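Local coordinates for protein nucleoporin nup120 (Schizosaccharomyces pombe, PDB 4GQ2) that serves as a structural component of the nuclear pore complex, whose nucleoporins can also dock transiently associated nuclear transport factors, at residues Y500-W503 with E504-A507; V510-L513 with D514-D518. All coordinates share one frame; numbering follows the deposited sequence.

Contact 1. Residues Y500-W503 with E504-A507; sequences YNEW and ERFA
Four successive backbone bonds, from Glu504 N to Tyr500 O through Ala507 N to Trp503 O, link each N-H to the carbonyl four residues earlier, with the last at 2.9 Å, which identifies a regular alpha-helix. On one flank, Glu502 and Arg505 form a salt bridge three residues apart: Arg505 NH1 lies 2.8 Å from Glu502 OE2, near the guanidinium plane, although the N-H...O angle is only 138°. Glu502 reaches it because its chain folds at chi2 (64°) after leaving anti to the backbone N, while Arg505 runs extended from CG to NE and crosses it at about a right angle. Asn501 O lies over one guanidinium face, 3.9 Å from Arg505 CZ. With an alanine in place of Glu502, Arg505 would probably lose its carboxylate mate and be freer to swing. On another flank, a water joins Tyr500 OH, which donates to it over 2.7 Å, to Glu504 OE2, to which it donates in turn. Tyr500 OH also takes the N-H of Phe408, so that two bonds fix it. Trp503 packs against Trp423 with nearly parallel planes, and its NE1 bonds Ser420 OG. Buried Tyr500, Trp503 and Phe506, with a salt bridge on the more exposed flank, are characteristic of an amphipathic helix packed among other helices, here 419-428 and 464-478.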
ATOM      1  N   TYR A 500      17.934   7.174 -11.527  1.00 31.70           N
ATOM      2  CA  TYR A 500      18.131   6.252 -10.405  1.00 32.32           C
ATOM      3  C   TYR A 500      18.873   6.946  -9.268  1.00 37.12           C
ATOM      4  O   TYR A 500      18.456   6.871  -8.104  1.00 36.99           O
ATOM      5  CB  TYR A 500      18.905   4.998 -10.855  1.00 37.23           C
ATOM      6  CG  TYR A 500      19.079   3.952  -9.771  1.00 37.05           C
ATOM      7  CD1 TYR A 500      20.055   4.094  -8.783  1.00 34.76           C
ATOM      8  CD2 TYR A 500      18.254   2.832  -9.723  1.00 33.62           C
ATOM      9  CE1 TYR A 500      20.200   3.150  -7.777  1.00 35.37           C
ATOM     10  CE2 TYR A 500      18.401   1.876  -8.732  1.00 37.88           C
ATOM     11  CZ  TYR A 500      19.376   2.036  -7.765  1.00 39.61           C
ATOM     12  OH  TYR A 500      19.506   1.087  -6.777  1.00 39.81           O
ATOM     13  N   ASN A 501      19.965   7.628  -9.612  1.00 38.35           N
ATOM     14  CA  ASN A 501      20.818   8.295  -8.622  1.00 35.42           C
ATOM     15  C   ASN A 501      20.127   9.447  -7.906  1.00 36.19           C
ATOM     16  O   ASN A 501      20.353   9.671  -6.713  1.00 45.31           O
ATOM     17  CB  ASN A 501      22.124   8.787  -9.264  1.00 34.37           C
ATOM     18  CG  ASN A 501      23.022   7.648  -9.729  1.00 36.03           C
ATOM     19  OD1 ASN A 501      22.840   6.485  -9.352  1.00 43.36           O
ATOM     20  ND2 ASN A 501      24.004   7.983 -10.548  1.00 34.48           N
ATOM     21  N   GLU A 502      19.293  10.184  -8.629  1.00 32.79           N
ATOM     22  CA  GLU A 502      18.513  11.238  -7.994  1.00 33.76           C
ATOM     23  C   GLU A 502      17.530  10.647  -6.975  1.00 32.00           C
ATOM     24  O   GLU A 502      17.427  11.134  -5.847  1.00 39.00           O
ATOM     25  CB  GLU A 502      17.794  12.104  -9.034  1.00 32.71           C
ATOM     26  CG  GLU A 502      17.181  13.382  -8.468  1.00 38.74           C
ATOM     27  CD  GLU A 502      18.199  14.371  -7.905  1.00 40.56           C
ATOM     28  OE1 GLU A 502      17.793  15.494  -7.552  1.00 54.33           O
ATOM     29  OE2 GLU A 502      19.396  14.048  -7.807  1.00 44.57           O
ATOM     30  N   TRP A 503      16.821   9.593  -7.365  1.00 29.29           N
ATOM     31  CA  TRP A 503      15.935   8.892  -6.425  1.00 32.48           C
ATOM     32  C   TRP A 503      16.708   8.419  -5.227  1.00 33.38           C
ATOM     33  O   TRP A 503      16.295   8.642  -4.093  1.00 39.37           O
ATOM     34  CB  TRP A 503      15.248   7.721  -7.104  1.00 31.64           C
ATOM     35  CG  TRP A 503      14.015   8.080  -7.897  1.00 30.14           C
ATOM     36  CD1 TRP A 503      13.865   8.093  -9.278  1.00 40.78           C
ATOM     37  CD2 TRP A 503      12.707   8.474  -7.373  1.00 29.65           C
ATOM     38  NE1 TRP A 503      12.591   8.458  -9.630  1.00 36.64           N
ATOM     39  CE2 TRP A 503      11.847   8.698  -8.536  1.00 32.64           C
ATOM     40  CE3 TRP A 503      12.176   8.649  -6.096  1.00 36.61           C
ATOM     41  CZ2 TRP A 503      10.522   9.091  -8.406  1.00 34.68           C
ATOM     42  CZ3 TRP A 503      10.842   9.041  -5.977  1.00 31.34           C
ATOM     43  CH2 TRP A 503      10.036   9.256  -7.104  1.00 36.05           C
ATOM     44  N   GLU A 504      17.859   7.789  -5.465  1.00 36.95           N
ATOM     45  CA  GLU A 504      18.719   7.344  -4.379  1.00 38.67           C
ATOM     46  C   GLU A 504      19.097   8.453  -3.397  1.00 39.00           C
ATOM     47  O   GLU A 504      19.001   8.257  -2.177  1.00 44.07           O
ATOM     48  CB  GLU A 504      19.983   6.674  -4.906  1.00 45.97           C
ATOM     49  CG  GLU A 504      20.875   6.137  -3.793  1.00 40.80           C
ATOM     50  CD  GLU A 504      21.834   5.077  -4.278  1.00 54.70           C
ATOM     51  OE1 GLU A 504      22.579   5.348  -5.246  1.00 51.44           O
ATOM     52  OE2 GLU A 504      21.842   3.976  -3.686  1.00 60.88           O
ATOM     53  N   ARG A 505      19.512   9.604  -3.920  1.00 34.70           N
ATOM     54  CA  ARG A 505      19.887  10.734  -3.065  1.00 43.76           C
ATOM     55  C   ARG A 505      18.714  11.156  -2.200  1.00 39.16           C
ATOM     56  O   ARG A 505      18.868  11.398  -1.001  1.00 44.17           O
ATOM     57  CB  ARG A 505      20.350  11.936  -3.891  1.00 43.83           C
ATOM     58  CG  ARG A 505      21.771  11.830  -4.402  1.00 50.14           C
ATOM     59  CD  ARG A 505      22.145  13.015  -5.287  1.00 47.58           C
ATOM     60  NE  ARG A 505      23.202  12.616  -6.212  1.00 55.02           N
ATOM     61  CZ  ARG A 505      23.039  12.431  -7.521  1.00 53.49           C
ATOM     62  NH1 ARG A 505      21.859  12.654  -8.101  1.00 37.92           N
ATOM     63  NH2 ARG A 505      24.075  12.044  -8.256  1.00 50.12           N
ATOM     64  N   PHE A 506      17.542  11.245  -2.820  1.00 39.95           N
ATOM     65  CA  PHE A 506      16.345  11.640  -2.109  1.00 37.98           C
ATOM     66  C   PHE A 506      16.030  10.655  -0.979  1.00 38.30           C
ATOM     67  O   PHE A 506      15.735  11.070   0.146  1.00 36.81           O
ATOM     68  CB  PHE A 506      15.162  11.775  -3.064  1.00 34.67           C
ATOM     69  CG  PHE A 506      13.956  12.363  -2.419  1.00 39.44           C
ATOM     70  CD1 PHE A 506      13.869  13.733  -2.204  1.00 38.97           C
ATOM     71  CD2 PHE A 506      12.918  11.545  -1.982  1.00 40.99           C
ATOM     72  CE1 PHE A 506      12.755  14.281  -1.585  1.00 44.40           C
ATOM     73  CE2 PHE A 506      11.802  12.087  -1.358  1.00 46.56           C
ATOM     74  CZ  PHE A 506      11.719  13.458  -1.160  1.00 40.15           C
ATOM     75  N   ALA A 507      16.125   9.360  -1.281  1.00 33.19           N
ATOM     76  CA  ALA A 507      15.884   8.308  -0.296  1.00 39.69           C
ATOM     77  C   ALA A 507      16.873   8.391   0.857  1.00 40.74           C
ATOM     78  O   ALA A 507      16.491   8.206   2.019  1.00 50.54           O
ATOM     79  CB  ALA A 507      15.931   6.935  -0.952  1.00 40.70           C
TER
HETATM   80  O   HOH W   1      21.037   1.799  -4.637  1.00 51.05           O

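Contact 2. Residues V510-L513 with D514-D518; sequences VAYL and DHFGD
Asp514 N donates to Val510 O over 2.9 Å, nearly in line with the carbonyl bond, and Asp514 CB rests 3.3 Å from that same oxygen. The next bond, His515 N to Ala511 O, is longer at 3.1 Å and bends to 138°. Beyond it the spacing shortens to three residues: Gly517 N reaches Asp514 O and Asp518 N reaches His515 O, evidence of tighter turns than the preceding alpha-helical ones. On the helix flank, Phe516 turns its edge to the face of Tyr512. The ring planes are 82° apart and the centroids 5.2 Å, so this is a T-shaped pair. Phe516 CE2 is 3.7 Å from Tyr512 CZ and lies over the face, toward the rim of the tyrosine ring. The two rings can meet because Tyr512 leaves anti to its nitrogen (chi1 171°), whereas Phe516 CG sits beside its own. Both also engage helix 46-55: Tyr512 OH bonds Glu48, and Lys52 makes a cation-pi contact with Phe516. Elsewhere, His515 ND1 donates to the anti lone pair of Asp518 OD2 at 2.7 Å, close to the imidazole plane. Lys539 bridges Asp514 OD2 and Asp518 OD1, and Ser433 bonds Asp514 OD1, so the buried Asp514 carboxylate has partners at both oxygens. Tightening turns and a shared lysine mark the passage from helix 492-515 to strand 520-525, at the edge of a mixed sheet that includes strand 539-544.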
ATOM      1  N   VAL A 510      15.890  11.400   3.065  1.00 32.36           N
ATOM      2  CA  VAL A 510      14.720  11.028   3.840  1.00 33.90           C
ATOM      3  C   VAL A 510      15.110  10.159   5.038  1.00 36.07           C
ATOM      4  O   VAL A 510      14.783  10.493   6.178  1.00 39.84           O
ATOM      5  CB  VAL A 510      13.673  10.316   2.965  1.00 33.57           C
ATOM      6  CG1 VAL A 510      12.584   9.689   3.827  1.00 33.99           C
ATOM      7  CG2 VAL A 510      13.063  11.297   1.981  1.00 29.06           C
ATOM      8  N   ALA A 511      15.823   9.065   4.777  1.00 36.00           N
ATOM      9  CA  ALA A 511      16.305   8.177   5.840  1.00 35.11           C
ATOM     10  C   ALA A 511      17.221   8.900   6.817  1.00 36.63           C
ATOM     11  O   ALA A 511      17.194   8.615   8.016  1.00 40.76           O
ATOM     12  CB  ALA A 511      17.010   6.951   5.258  1.00 26.88           C
ATOM     13  N   TYR A 512      18.022   9.837   6.311  1.00 40.53           N
ATOM     14  CA  TYR A 512      18.968  10.573   7.157  1.00 44.58           C
ATOM     15  C   TYR A 512      18.244  11.485   8.144  1.00 45.15           C
ATOM     16  O   TYR A 512      18.564  11.511   9.333  1.00 47.97           O
ATOM     17  CB  TYR A 512      19.977  11.370   6.314  1.00 44.01           C
ATOM     18  CG  TYR A 512      20.829  12.321   7.123  1.00 46.80           C
ATOM     19  CD1 TYR A 512      21.932  11.865   7.860  1.00 48.90           C
ATOM     20  CD2 TYR A 512      20.528  13.683   7.159  1.00 44.87           C
ATOM     21  CE1 TYR A 512      22.707  12.747   8.605  1.00 44.65           C
ATOM     22  CE2 TYR A 512      21.292  14.567   7.899  1.00 51.29           C
ATOM     23  CZ  TYR A 512      22.376  14.103   8.620  1.00 50.14           C
ATOM     24  OH  TYR A 512      23.111  15.010   9.344  1.00 45.39           O
ATOM     25  N   LEU A 513      17.264  12.225   7.645  1.00 47.28           N
ATOM     26  CA  LEU A 513      16.467  13.098   8.494  1.00 45.24           C
ATOM     27  C   LEU A 513      15.634  12.292   9.474  1.00 50.47           C
ATOM     28  O   LEU A 513      15.580  12.621  10.665  1.00 49.03           O
ATOM     29  CB  LEU A 513      15.554  13.975   7.644  1.00 46.64           C
ATOM     30  CG  LEU A 513      16.223  15.003   6.730  1.00 42.45           C
ATOM     31  CD1 LEU A 513      15.139  15.723   5.956  1.00 41.75           C
ATOM     32  CD2 LEU A 513      17.066  15.993   7.521  1.00 38.10           C
ATOM     33  N   ASP A 514      15.000  11.230   8.976  1.00 40.22           N
ATOM     34  CA  ASP A 514      14.036  10.498   9.776  1.00 36.71           C
ATOM     35  C   ASP A 514      14.687   9.740  10.902  1.00 33.64           C
ATOM     36  O   ASP A 514      14.053   9.482  11.919  1.00 35.69           O
ATOM     37  CB  ASP A 514      13.211   9.524   8.942  1.00 36.95           C
ATOM     38  CG  ASP A 514      12.034   8.966   9.723  1.00 36.42           C
ATOM     39  OD1 ASP A 514      11.094   9.730  10.026  1.00 40.26           O
ATOM     40  OD2 ASP A 514      12.057   7.772  10.055  1.00 38.45           O
ATOM     41  N   HIS A 515      15.948   9.379  10.706  1.00 32.72           N
ATOM     42  CA  HIS A 515      16.710   8.632  11.692  1.00 36.60           C
ATOM     43  C   HIS A 515      16.946   9.404  12.964  1.00 36.01           C
ATOM     44  O   HIS A 515      17.103   8.811  14.029  1.00 40.26           O
ATOM     45  CB  HIS A 515      18.022   8.135  11.088  1.00 37.81           C
ATOM     46  CG  HIS A 515      18.755   7.154  11.959  1.00 43.89           C
ATOM     47  ND1 HIS A 515      18.124   6.151  12.616  1.00 45.72           N
ATOM     48  CD2 HIS A 515      20.108   7.042  12.272  1.00 41.24           C
ATOM     49  CE1 HIS A 515      19.027   5.436  13.312  1.00 40.29           C
ATOM     50  NE2 HIS A 515      20.242   5.983  13.103  1.00 43.14           N
ATOM     51  N   PHE A 516      16.944  10.731  12.880  1.00 36.17           N
ATOM     52  CA  PHE A 516      16.967  11.568  14.086  1.00 38.21           C
ATOM     53  C   PHE A 516      15.742  11.310  14.967  1.00 42.15           C
ATOM     54  O   PHE A 516      15.822  11.405  16.192  1.00 46.70           O
ATOM     55  CB  PHE A 516      17.079  13.059  13.725  1.00 35.08           C
ATOM     56  CG  PHE A 516      18.420  13.444  13.161  1.00 42.84           C
ATOM     57  CD1 PHE A 516      19.565  13.439  13.968  1.00 41.92           C
ATOM     58  CD2 PHE A 516      18.550  13.808  11.822  1.00 43.34           C
ATOM     59  CE1 PHE A 516      20.807  13.778  13.448  1.00 37.62           C
ATOM     60  CE2 PHE A 516      19.791  14.157  11.298  1.00 47.36           C
ATOM     61  CZ  PHE A 516      20.919  14.141  12.113  1.00 47.01           C
ATOM     62  N   GLY A 517      14.614  10.971  14.339  1.00 38.17           N
ATOM     63  CA  GLY A 517      13.396  10.622  15.064  1.00 39.58           C
ATOM     64  C   GLY A 517      13.432   9.272  15.773  1.00 41.70           C
ATOM     65  O   GLY A 517      12.494   8.921  16.503  1.00 42.48           O
ATOM     66  N   ASP A 518      14.508   8.516  15.564  1.00 42.30           N
ATOM     67  CA  ASP A 518      14.665   7.188  16.178  1.00 41.77           C
ATOM     68  C   ASP A 518      15.262   7.211  17.586  1.00 44.53           C
ATOM     69  O   ASP A 518      15.345   6.167  18.241  1.00 40.73           O
ATOM     70  CB  ASP A 518      15.473   6.261  15.269  1.00 37.64           C
ATOM     71  CG  ASP A 518      14.765   5.982  13.955  1.00 43.93           C
ATOM     72  OD1 ASP A 518      13.521   5.857  13.963  1.00 42.53           O
ATOM     73  OD2 ASP A 518      15.445   5.897  12.915  1.00 44.10           O
TER

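Contacts 1 and 2 lie in series on helix 492-515, their centres about 16 Å apart, and both are partly buried. Contact 1 sits farther out, its centre about 27 Å from that of the chain against about 18 Å for contact 2. Its uninterrupted i to i+4 bonding suits a mid-helix site among neighbouring helices, with a charged pair and a bridging water on its flanks. In 510-518 the backbone pattern changes instead, an aromatic pair replaces the salt bridge within the segments, and salt bridges are made to Lys539, beyond them. The same helix thus packs against helices 419-428 and 464-478 at contact 1, whereas contact 2 meets helices 434-443 and 46-55 and, through Lys539, strand 539-544.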